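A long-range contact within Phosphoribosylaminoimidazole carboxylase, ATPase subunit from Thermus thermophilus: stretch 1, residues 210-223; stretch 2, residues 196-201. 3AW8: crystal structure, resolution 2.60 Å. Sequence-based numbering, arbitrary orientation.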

ATOM      1  N   LEU A 210      -5.466  13.256  16.551  1.00 39.67           N
ATOM      2  CA  LEU A 210      -4.996  11.914  16.837  1.00 41.69           C
ATOM      3  C   LEU A 210      -6.112  10.887  16.898  1.00 43.38           C
ATOM      4  O   LEU A 210      -7.201  11.171  17.399  1.00 45.49           O
ATOM      5  CB  LEU A 210      -4.257  11.915  18.180  1.00 43.78           C
ATOM      6  CG  LEU A 210      -3.661  10.584  18.639  1.00 46.18           C
ATOM      7  CD1 LEU A 210      -2.248  10.456  18.079  1.00 45.44           C
ATOM      8  CD2 LEU A 210      -3.635  10.520  20.162  1.00 46.94           C
ATOM      9  N   SER A 211      -5.829   9.685  16.404  1.00 43.49           N
ATOM     10  CA  SER A 211      -6.799   8.595  16.425  1.00 45.41           C
ATOM     11  C   SER A 211      -6.176   7.341  17.041  1.00 46.34           C
ATOM     12  O   SER A 211      -5.101   6.897  16.623  1.00 47.11           O
ATOM     13  CB  SER A 211      -7.302   8.281  15.007  1.00 45.37           C
ATOM     14  OG  SER A 211      -8.299   9.198  14.587  1.00 47.50           O
ATOM     15  N   LEU A 212      -6.847   6.777  18.042  1.00 45.09           N
ATOM     16  CA  LEU A 212      -6.348   5.582  18.701  1.00 46.04           C
ATOM     17  C   LEU A 212      -7.248   4.400  18.372  1.00 48.10           C
ATOM     18  O   LEU A 212      -8.449   4.422  18.652  1.00 49.26           O
ATOM     19  CB  LEU A 212      -6.276   5.809  20.214  1.00 44.43           C
ATOM     20  CG  LEU A 212      -5.282   6.917  20.582  1.00 45.21           C
ATOM     21  CD1 LEU A 212      -5.436   7.338  22.042  1.00 44.46           C
ATOM     22  CD2 LEU A 212      -3.880   6.422  20.299  1.00 43.56           C
ATOM     23  N   ALA A 213      -6.662   3.372  17.768  1.00 49.52           N
ATOM     24  CA  ALA A 213      -7.410   2.182  17.386  1.00 52.05           C
ATOM     25  C   ALA A 213      -6.702   0.898  17.807  1.00 53.20           C
ATOM     26  O   ALA A 213      -5.490   0.764  17.638  1.00 54.28           O
ATOM     27  CB  ALA A 213      -7.639   2.176  15.873  1.00 51.56           C
ATOM     28  N   PRO A 214      -7.452  -0.057  18.381  1.00 53.41           N
ATOM     29  CA  PRO A 214      -8.892   0.057  18.634  1.00 54.76           C
ATOM     30  C   PRO A 214      -9.115   1.082  19.740  1.00 57.00           C
ATOM     31  O   PRO A 214      -8.170   1.448  20.437  1.00 59.81           O
ATOM     32  CB  PRO A 214      -9.272  -1.351  19.079  1.00 53.38           C
ATOM     33  CG  PRO A 214      -8.279  -2.210  18.367  1.00 52.65           C
ATOM     34  CD  PRO A 214      -7.005  -1.445  18.566  1.00 52.79           C
ATOM     35  N   ALA A 215     -10.343   1.559  19.908  1.00 58.43           N
ATOM     36  CA  ALA A 215     -10.605   2.531  20.962  1.00 59.85           C
ATOM     37  C   ALA A 215     -10.134   1.932  22.290  1.00 61.40           C
ATOM     38  O   ALA A 215     -10.629   0.890  22.730  1.00 60.12           O
ATOM     39  CB  ALA A 215     -12.089   2.856  21.023  1.00 60.03           C
ATOM     40  N   PRO A 216      -9.155   2.576  22.939  1.00 62.98           N
ATOM     41  CA  PRO A 216      -8.620   2.098  24.217  1.00 64.54           C
ATOM     42  C   PRO A 216      -9.702   1.785  25.244  1.00 66.32           C
ATOM     43  O   PRO A 216     -10.429   2.678  25.678  1.00 67.31           O
ATOM     44  CB  PRO A 216      -7.725   3.248  24.664  1.00 63.11           C
ATOM     45  CG  PRO A 216      -7.229   3.794  23.372  1.00 64.62           C
ATOM     46  CD  PRO A 216      -8.481   3.817  22.524  1.00 63.88           C
ATOM     47  N   GLY A 217      -9.810   0.513  25.616  1.00 67.83           N
ATOM     48  CA  GLY A 217     -10.790   0.107  26.611  1.00 69.02           C
ATOM     49  C   GLY A 217     -12.177  -0.222  26.099  1.00 70.40           C
ATOM     50  O   GLY A 217     -12.938  -0.926  26.767  1.00 69.75           O
ATOM     51  N   ALA A 218     -12.508   0.289  24.920  1.00 72.26           N
ATOM     52  CA  ALA A 218     -13.814   0.057  24.316  1.00 74.09           C
ATOM     53  C   ALA A 218     -14.469  -1.233  24.804  1.00 75.03           C
ATOM     54  O   ALA A 218     -13.886  -2.312  24.713  1.00 74.65           O
ATOM     55  CB  ALA A 218     -13.685   0.027  22.795  1.00 73.68           C
ATOM     56  N   SER A 219     -15.680  -1.106  25.336  1.00 76.62           N
ATOM     57  CA  SER A 219     -16.434  -2.257  25.817  1.00 78.05           C
ATOM     58  C   SER A 219     -16.707  -3.228  24.671  1.00 78.41           C
ATOM     59  O   SER A 219     -16.610  -2.864  23.502  1.00 78.77           O
ATOM     60  CB  SER A 219     -17.766  -1.795  26.415  1.00 78.27           C
ATOM     61  OG  SER A 219     -18.726  -2.839  26.382  1.00 78.11           O
ATOM     62  N   GLU A 220     -17.049  -4.463  25.006  1.00 79.58           N
ATOM     63  CA  GLU A 220     -17.352  -5.451  23.981  1.00 80.57           C
ATOM     64  C   GLU A 220     -18.789  -5.159  23.540  1.00 80.20           C
ATOM     65  O   GLU A 220     -19.158  -5.352  22.381  1.00 80.24           O
ATOM     66  CB  GLU A 220     -17.224  -6.863  24.564  1.00 82.42           C
ATOM     67  CG  GLU A 220     -16.919  -7.957  23.543  1.00 86.21           C
ATOM     68  CD  GLU A 220     -18.161  -8.511  22.856  1.00 89.18           C
ATOM     69  OE1 GLU A 220     -18.919  -7.726  22.246  1.00 90.34           O
ATOM     70  OE2 GLU A 220     -18.378  -9.742  22.924  1.00 90.43           O
ATOM     71  N   ALA A 221     -19.594  -4.669  24.474  1.00 79.54           N
ATOM     72  CA  ALA A 221     -20.977  -4.336  24.166  1.00 79.34           C
ATOM     73  C   ALA A 221     -21.002  -2.994  23.443  1.00 79.17           C
ATOM     74  O   ALA A 221     -21.872  -2.741  22.604  1.00 79.14           O
ATOM     75  CB  ALA A 221     -21.797  -4.266  25.444  1.00 78.24           C
ATOM     76  N   LEU A 222     -20.040  -2.133  23.770  1.00 77.86           N
ATOM     77  CA  LEU A 222     -19.955  -0.824  23.136  1.00 76.45           C
ATOM     78  C   LEU A 222     -19.808  -1.044  21.634  1.00 76.25           C
ATOM     79  O   LEU A 222     -20.445  -0.359  20.836  1.00 76.72           O
ATOM     80  CB  LEU A 222     -18.753  -0.037  23.668  1.00 75.14           C
ATOM     81  CG  LEU A 222     -18.973   1.472  23.837  1.00 75.65           C
ATOM     82  CD1 LEU A 222     -17.672   2.158  24.235  1.00 74.04           C
ATOM     83  CD2 LEU A 222     -19.499   2.056  22.541  1.00 76.23           C
ATOM     84  N   GLN A 223     -18.974  -2.011  21.255  1.00 75.05           N
ATOM     85  CA  GLN A 223     -18.755  -2.332  19.847  1.00 73.95           C
ATOM     86  C   GLN A 223     -20.065  -2.690  19.160  1.00 74.59           C
ATOM     87  O   GLN A 223     -20.447  -2.068  18.165  1.00 74.82           O
ATOM     88  CB  GLN A 223     -17.775  -3.502  19.699  1.00 72.25           C
ATOM     89  CG  GLN A 223     -16.382  -3.093  19.246  1.00 70.12           C
ATOM     90  CD  GLN A 223     -16.370  -2.484  17.854  1.00 68.22           C
ATOM     91  OE1 GLN A 223     -15.572  -1.601  17.567  1.00 67.64           O
ATOM     92  NE2 GLN A 223     -17.247  -2.962  16.984  1.00 66.87           N
TER
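Stretch 2, residues 196-201: YPLVEN

Stretch 2 is an extended chain that runs nearly antiparallel to the strand of stretch 1. Every one of its residues, from Tyr 196 to Asn 201, has extended backbone angles, and the strand that includes Val 199 to Asn 201 meets the strand that includes Leu 210 to Ala 213 at 160° between their N-to-C directions, with a closest axial approach of 4.5 Å. Leu 212 and Glu 200 form a hydrogen-bonded antiparallel pair, with Leu 212 N 2.7 Å from Glu 200 O and Glu 200 N 2.9 Å from Leu 212 O, both nearly straight. Ser 211 and Asn 201 form the adjoining non-hydrogen-bonded pair. Their side chains lie on the same face of the sheet, where Asn 201 ND2 donates to Ser 211 OG at 2.8 Å.

The bridged register ends at Leu 212. The peptide bond before Pro 214 is cis, and stretch 1 continues as a loop, yet one further backbone bond holds it to its partner: Ala 215 N donates to Leu 198 O at 2.8 Å. The small Ala 215 side chain points toward stretch 2 and rests against its backbone, CB lying 4.0 Å from both Val 199 N and Glu 200 N and 3.9 Å from Leu 198 CB. Two proline rings meet nearby, Pro 214 CB and Pro 197 CB being 3.7 Å apart, while Val 199 packs its CG2 3.9 Å from Ala 213 CB. The extended side chain of Glu 200 reaches past Leu 212 to the next proline, bringing OE2 to 3.4 Å from Pro 216 CD.

The main bump on stretch 2 is Leu 198, which has the largest area covered by the other stretch. It fills a hollow lined by Ala 215, Ala 218, Leu 222 and Gln 223. A type II turn from Ala 215 to Ala 218, with Gly 217 at a positive phi, folds the chain back, and Ser 219 caps the helix that follows, its OG accepting from Ala 221 N at 2.8 Å and Leu 222 N at 3.0 Å. The helix supplies one wall of the hollow: Leu 222 CD2 comes to 3.5 Å from Leu 198 CD1, whereas Ala 218 CB touches the same methyl more loosely at 4.5 Å. Gln 223 starts sideways, but its end swings in, and OE1 accepts a very short hydrogen bond from Leu 198 N at 2.5 Å.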

ATOM      1  N   TYR A 196     -15.292  -1.989  11.545  1.00 46.73           N
ATOM      2  CA  TYR A 196     -13.935  -1.830  12.066  1.00 47.08           C
ATOM      3  C   TYR A 196     -14.027  -1.591  13.556  1.00 46.97           C
ATOM      4  O   TYR A 196     -15.072  -1.202  14.063  1.00 47.86           O
ATOM      5  CB  TYR A 196     -13.235  -0.614  11.428  1.00 45.08           C
ATOM      6  CG  TYR A 196     -12.750  -0.840  10.024  1.00 45.06           C
ATOM      7  CD1 TYR A 196     -11.488  -1.387   9.777  1.00 44.97           C
ATOM      8  CD2 TYR A 196     -13.582  -0.576   8.932  1.00 43.80           C
ATOM      9  CE1 TYR A 196     -11.068  -1.673   8.466  1.00 42.56           C
ATOM     10  CE2 TYR A 196     -13.178  -0.859   7.631  1.00 41.81           C
ATOM     11  CZ  TYR A 196     -11.928  -1.412   7.404  1.00 42.03           C
ATOM     12  OH  TYR A 196     -11.578  -1.762   6.127  1.00 38.69           O
ATOM     13  N   PRO A 197     -12.931  -1.823  14.284  1.00 47.75           N
ATOM     14  CA  PRO A 197     -12.998  -1.580  15.725  1.00 48.60           C
ATOM     15  C   PRO A 197     -13.352  -0.107  15.924  1.00 49.26           C
ATOM     16  O   PRO A 197     -13.091   0.713  15.047  1.00 50.94           O
ATOM     17  CB  PRO A 197     -11.576  -1.886  16.188  1.00 47.60           C
ATOM     18  CG  PRO A 197     -11.132  -2.937  15.221  1.00 48.49           C
ATOM     19  CD  PRO A 197     -11.641  -2.420  13.905  1.00 47.80           C
ATOM     20  N   LEU A 198     -13.960   0.230  17.054  1.00 50.00           N
ATOM     21  CA  LEU A 198     -14.281   1.622  17.320  1.00 50.87           C
ATOM     22  C   LEU A 198     -12.933   2.311  17.352  1.00 50.26           C
ATOM     23  O   LEU A 198     -11.912   1.656  17.531  1.00 50.63           O
ATOM     24  CB  LEU A 198     -14.981   1.782  18.677  1.00 54.14           C
ATOM     25  CG  LEU A 198     -16.498   1.561  18.740  1.00 57.20           C
ATOM     26  CD1 LEU A 198     -16.954   1.618  20.184  1.00 58.24           C
ATOM     27  CD2 LEU A 198     -17.221   2.628  17.919  1.00 56.80           C
ATOM     28  N   VAL A 199     -12.922   3.624  17.178  1.00 49.29           N
ATOM     29  CA  VAL A 199     -11.675   4.369  17.184  1.00 48.36           C
ATOM     30  C   VAL A 199     -11.863   5.608  18.045  1.00 49.44           C
ATOM     31  O   VAL A 199     -12.919   6.243  17.998  1.00 48.95           O
ATOM     32  CB  VAL A 199     -11.279   4.795  15.736  1.00 48.46           C
ATOM     33  CG1 VAL A 199      -9.998   5.625  15.753  1.00 47.23           C
ATOM     34  CG2 VAL A 199     -11.096   3.565  14.865  1.00 46.88           C
ATOM     35  N   GLU A 200     -10.853   5.942  18.844  1.00 48.22           N
ATOM     36  CA  GLU A 200     -10.933   7.129  19.679  1.00 48.77           C
ATOM     37  C   GLU A 200     -10.269   8.281  18.941  1.00 49.10           C
ATOM     38  O   GLU A 200      -9.090   8.202  18.578  1.00 49.59           O
ATOM     39  CB  GLU A 200     -10.235   6.904  21.017  1.00 50.42           C
ATOM     40  CG  GLU A 200      -9.994   8.194  21.776  1.00 52.25           C
ATOM     41  CD  GLU A 200      -9.452   7.971  23.162  1.00 55.52           C
ATOM     42  OE1 GLU A 200      -8.908   8.943  23.735  1.00 56.21           O
ATOM     43  OE2 GLU A 200      -9.582   6.833  23.677  1.00 54.83           O
ATOM     44  N   ASN A 201     -11.020   9.354  18.727  1.00 47.22           N
ATOM     45  CA  ASN A 201     -10.492  10.506  18.003  1.00 48.04           C
ATOM     46  C   ASN A 201     -10.363  11.726  18.897  1.00 47.39           C
ATOM     47  O   ASN A 201     -11.253  12.023  19.683  1.00 48.72           O
ATOM     48  CB  ASN A 201     -11.404  10.823  16.814  1.00 46.91           C
ATOM     49  CG  ASN A 201     -11.828   9.575  16.067  1.00 48.03           C
ATOM     50  OD1 ASN A 201     -13.022   9.309  15.903  1.00 46.52           O
ATOM     51  ND2 ASN A 201     -10.848   8.793  15.621  1.00 46.85           N
TER